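Local coordinates for bromo domain-containing protein (Trypanosoma brucei brucei, PDB 5KO4) that probably recognises acetylated lysine on histones or other proteins through its bromodomain, the part of the longer protein present here, at the interface of chains A and B. Numbering follows the deposited sequence. Chains: chain A/B, Putative uncharacterized protein.

The interface of chains A and B. Residues chain A 34-36, 79-80, 86; chain B 24, 26, 84-86, 89.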
ATOM      1  N   LEU A  34      -2.421  -4.665  -6.872  1.00 13.09           N
ATOM      2  CA  LEU A  34      -3.016  -4.566  -5.538  1.00 12.81           C
ATOM      3  C   LEU A  34      -4.421  -5.155  -5.571  1.00 15.03           C
ATOM      4  O   LEU A  34      -5.059  -5.176  -6.627  1.00 14.45           O
ATOM      5  CB  LEU A  34      -3.065  -3.110  -5.063  1.00 12.36           C
ATOM      6  CG  LEU A  34      -1.726  -2.460  -4.771  1.00 13.46           C
ATOM      7  CD1 LEU A  34      -1.891  -0.996  -4.546  1.00 13.07           C
ATOM      8  CD2 LEU A  34      -1.045  -3.099  -3.549  1.00 14.54           C
ATOM      9  N   PRO A  35      -4.933  -5.673  -4.437  1.00 13.64           N
ATOM     10  CA  PRO A  35      -6.232  -6.371  -4.477  1.00 12.96           C
ATOM     11  C   PRO A  35      -7.361  -5.498  -5.021  1.00 14.44           C
ATOM     12  O   PRO A  35      -7.510  -4.344  -4.611  1.00 13.24           O
ATOM     13  CB  PRO A  35      -6.480  -6.768  -3.017  1.00 14.91           C
ATOM     14  CG  PRO A  35      -5.434  -6.073  -2.217  1.00 18.87           C
ATOM     15  CD  PRO A  35      -4.293  -5.792  -3.117  1.00 15.07           C
ATOM     16  N   ASP A  36      -8.101  -6.035  -6.018  1.00 13.02           N
ATOM     17  CA  ASP A  36      -9.250  -5.388  -6.661  1.00 13.32           C
ATOM     18  C   ASP A  36      -8.902  -4.026  -7.300  1.00 15.17           C
ATOM     19  O   ASP A  36      -9.810  -3.238  -7.562  1.00 16.04           O
ATOM     20  CB  ASP A  36     -10.393  -5.179  -5.645  1.00 15.35           C
ATOM     21  CG  ASP A  36     -10.880  -6.444  -4.968  1.00 25.10           C
ATOM     22  OD1 ASP A  36     -10.903  -7.495  -5.633  1.00 27.01           O
ATOM     23  OD2 ASP A  36     -11.289  -6.365  -3.781  1.00 28.43           O
ATOM     24  N   TYR A  79      -9.253   4.595  -4.009  1.00  9.31           N
ATOM     25  CA  TYR A  79      -8.943   3.230  -3.610  1.00  8.98           C
ATOM     26  C   TYR A  79      -8.879   3.088  -2.081  1.00 10.60           C
ATOM     27  O   TYR A  79      -9.449   2.155  -1.511  1.00 11.04           O
ATOM     28  CB  TYR A  79      -7.605   2.807  -4.240  1.00  9.86           C
ATOM     29  CG  TYR A  79      -7.224   1.375  -3.953  1.00 10.08           C
ATOM     30  CD1 TYR A  79      -7.798   0.329  -4.660  1.00  9.67           C
ATOM     31  CD2 TYR A  79      -6.238   1.071  -3.022  1.00 10.84           C
ATOM     32  CE1 TYR A  79      -7.412  -0.988  -4.439  1.00  9.97           C
ATOM     33  CE2 TYR A  79      -5.892  -0.240  -2.744  1.00 10.64           C
ATOM     34  CZ  TYR A  79      -6.456  -1.271  -3.474  1.00 12.57           C
ATOM     35  OH  TYR A  79      -6.067  -2.557  -3.189  1.00 12.44           O
ATOM     36  N   ASN A  80      -8.164   3.996  -1.416  1.00  8.71           N
ATOM     37  CA  ASN A  80      -7.955   3.913   0.034  1.00  7.57           C
ATOM     38  C   ASN A  80      -8.995   4.671   0.858  1.00 11.45           C
ATOM     39  O   ASN A  80      -9.012   4.542   2.084  1.00 10.97           O
ATOM     40  CB  ASN A  80      -6.589   4.476   0.360  1.00  8.63           C
ATOM     41  CG  ASN A  80      -5.487   3.706  -0.325  1.00 10.36           C
ATOM     42  OD1 ASN A  80      -5.232   2.556   0.008  1.00 11.44           O
ATOM     43  ND2 ASN A  80      -4.845   4.303  -1.344  1.00 11.09           N
ATOM     44  N   PHE A  86      -2.942   6.422   3.794  1.00 12.73           N
ATOM     45  CA  PHE A  86      -2.342   6.554   2.466  1.00 12.43           C
ATOM     46  C   PHE A  86      -2.704   7.916   1.842  1.00 14.52           C
ATOM     47  O   PHE A  86      -1.867   8.585   1.222  1.00 12.75           O
ATOM     48  CB  PHE A  86      -2.816   5.438   1.536  1.00 14.22           C
ATOM     49  CG  PHE A  86      -2.078   4.133   1.697  1.00 14.45           C
ATOM     50  CD1 PHE A  86      -0.762   4.014   1.300  1.00 18.87           C
ATOM     51  CD2 PHE A  86      -2.710   3.018   2.229  1.00 17.13           C
ATOM     52  CE1 PHE A  86      -0.090   2.797   1.417  1.00 19.11           C
ATOM     53  CE2 PHE A  86      -2.038   1.806   2.341  1.00 19.38           C
ATOM     54  CZ  PHE A  86      -0.726   1.710   1.960  1.00 17.89           C
TER
ATOM     55  N   ASP B  24      -0.498 -10.409  -3.751  1.00 18.67           N
ATOM     56  CA  ASP B  24       0.482  -9.359  -4.005  1.00 18.32           C
ATOM     57  C   ASP B  24       1.397  -9.112  -2.792  1.00 19.46           C
ATOM     58  O   ASP B  24       2.208  -8.199  -2.819  1.00 19.61           O
ATOM     59  CB  ASP B  24      -0.256  -8.070  -4.379  1.00 19.97           C
ATOM     60  CG  ASP B  24       0.601  -7.039  -5.064  1.00 27.29           C
ATOM     61  OD1 ASP B  24       1.463  -7.429  -5.885  1.00 28.02           O
ATOM     62  OD2 ASP B  24       0.436  -5.854  -4.766  1.00 27.22           O
ATOM     63  N   ILE B  26       0.809  -7.895   0.277  1.00 13.47           N
ATOM     64  CA  ILE B  26       0.674  -6.586   0.909  1.00 12.87           C
ATOM     65  C   ILE B  26       0.916  -6.666   2.421  1.00 14.35           C
ATOM     66  O   ILE B  26       1.224  -5.639   3.020  1.00 14.58           O
ATOM     67  CB  ILE B  26      -0.688  -5.894   0.601  1.00 15.01           C
ATOM     68  CG1 ILE B  26      -1.880  -6.639   1.220  1.00 15.19           C
ATOM     69  CG2 ILE B  26      -0.883  -5.772  -0.910  1.00 17.44           C
ATOM     70  CD1 ILE B  26      -3.199  -5.867   1.085  1.00 17.26           C
ATOM     71  N   SER B  84     -11.600  -0.145   2.297  0.50 15.36           N
ATOM     72  CA  SER B  84     -10.434  -0.422   1.473  0.50 13.80           C
ATOM     73  C   SER B  84     -10.402  -1.864   1.051  0.50 14.62           C
ATOM     74  O   SER B  84     -10.559  -2.746   1.905  0.50 13.38           O
ATOM     75  CB  SER B  84      -9.142  -0.134   2.234  0.50 14.04           C
ATOM     76  OG  SER B  84      -8.010  -0.554   1.480  0.50 11.79           O
ATOM     77  N   PRO B  85     -10.006  -2.161  -0.205  1.00 13.49           N
ATOM     78  CA  PRO B  85      -9.819  -3.556  -0.577  1.00 12.98           C
ATOM     79  C   PRO B  85      -8.710  -4.237   0.246  1.00 13.32           C
ATOM     80  O   PRO B  85      -8.716  -5.440   0.336  1.00 13.03           O
ATOM     81  CB  PRO B  85      -9.456  -3.479  -2.060  1.00 15.89           C
ATOM     82  CG  PRO B  85     -10.056  -2.212  -2.512  1.00 18.86           C
ATOM     83  CD  PRO B  85      -9.809  -1.279  -1.377  1.00 14.68           C
ATOM     84  N   PHE B  86      -7.793  -3.486   0.881  1.00 12.24           N
ATOM     85  CA  PHE B  86      -6.818  -4.127   1.767  1.00 11.22           C
ATOM     86  C   PHE B  86      -7.561  -4.803   2.926  1.00 12.41           C
ATOM     87  O   PHE B  86      -7.232  -5.926   3.302  1.00 11.68           O
ATOM     88  CB  PHE B  86      -5.848  -3.100   2.348  1.00 11.78           C
ATOM     89  CG  PHE B  86      -4.731  -2.630   1.445  1.00 12.34           C
ATOM     90  CD1 PHE B  86      -4.785  -2.837   0.071  1.00 14.27           C
ATOM     91  CD2 PHE B  86      -3.561  -2.120   1.979  1.00 18.05           C
ATOM     92  CE1 PHE B  86      -3.731  -2.438  -0.753  1.00 15.88           C
ATOM     93  CE2 PHE B  86      -2.498  -1.751   1.155  1.00 20.77           C
ATOM     94  CZ  PHE B  86      -2.597  -1.904  -0.207  1.00 17.90           C
ATOM     95  N   LEU B  89      -9.503  -7.929   1.791  1.00 12.29           N
ATOM     96  CA  LEU B  89      -8.624  -9.088   1.724  1.00 11.95           C
ATOM     97  C   LEU B  89      -8.275  -9.581   3.124  1.00 14.01           C
ATOM     98  O   LEU B  89      -8.291 -10.787   3.379  1.00 12.72           O
ATOM     99  CB  LEU B  89      -7.355  -8.727   0.964  1.00 11.91           C
ATOM    100  CG  LEU B  89      -6.272  -9.810   0.942  1.00 14.61           C
ATOM    101  CD1 LEU B  89      -6.760 -11.073   0.214  1.00 14.99           C
ATOM    102  CD2 LEU B  89      -5.029  -9.283   0.291  1.00 15.48           C
TER
HETATM  103  O   HOH W   1      -6.096   1.199   2.183  1.00 13.73           O
HETATM  104  O   HOH W   2      -9.710  -7.237  -1.726  1.00 20.66           O
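The ZA loop and the end of helix 62-80 at the binding end of one bromodomain pack against the ZA loop, the end of the BC loop and the start of the last helix of the other. A:Asn80 occupies the place of the conserved pocket asparagine. Phe86 holds the gatekeeper position, and the gatekeeper rings of the two copies meet. B:Phe86 enters between the loop of A:Leu34 and A:Pro35 and the ring of A:Phe86. With CG anti to its own carbonyl carbon (chi1 -78°), it sends one ring edge to A:Tyr79, where B:Phe86 CE1 lies 3.4 Å from the phenol oxygen OH, in the plane of the tyrosine ring. The other edge meets A:Phe86, CE2 to CE2 at 3.8 Å, the side chains crossing at about a right angle. At the tip, B:Phe86 CZ touches the methyl A:Leu34 CD2.

B:Pro85 crosses obliquely, with CD over one face of A:Tyr79, offset toward the rim, and CG 3.5 Å from A:Tyr79 CE1. The tyrosine has CG anti to its backbone N (chi1 -177°). Its OH donates a 2.7 Å hydrogen bond to A:Pro35 O, tying the ZA loop to helix 62-80. The C=O...OH angle is 137°, in the carbonyl plane, on a lone pair. A:Pro35 CG and B:Ile26 CD1 approach tip to tip; that methyl also sits 3.5 Å above one face of the B:Phe86 ring, toward its rim.

No direct polar bond crosses this patch; waters bridge it instead. One joins the amide oxygen A:Asn80 OD1 to the hydroxyl B:Ser84 OG, 2.7 Å from each. The same hydroxyl accepts a hydrogen bond from the backbone N of B:Phe86, 3.0 Å away, capping the partner helix. Another water links the carboxylate oxygen A:Asp36 OD2 to B:Pro85 O.

B:Phe86 thus appears to lie beside the mouth of the presumed acetyl-lysine pocket; the structure alone does not show whether it affects binding. The contact repeats by two-fold symmetry, but may reflect crystallisation. It sits at the loop end of each helical bundle, the bundles extending away from each other.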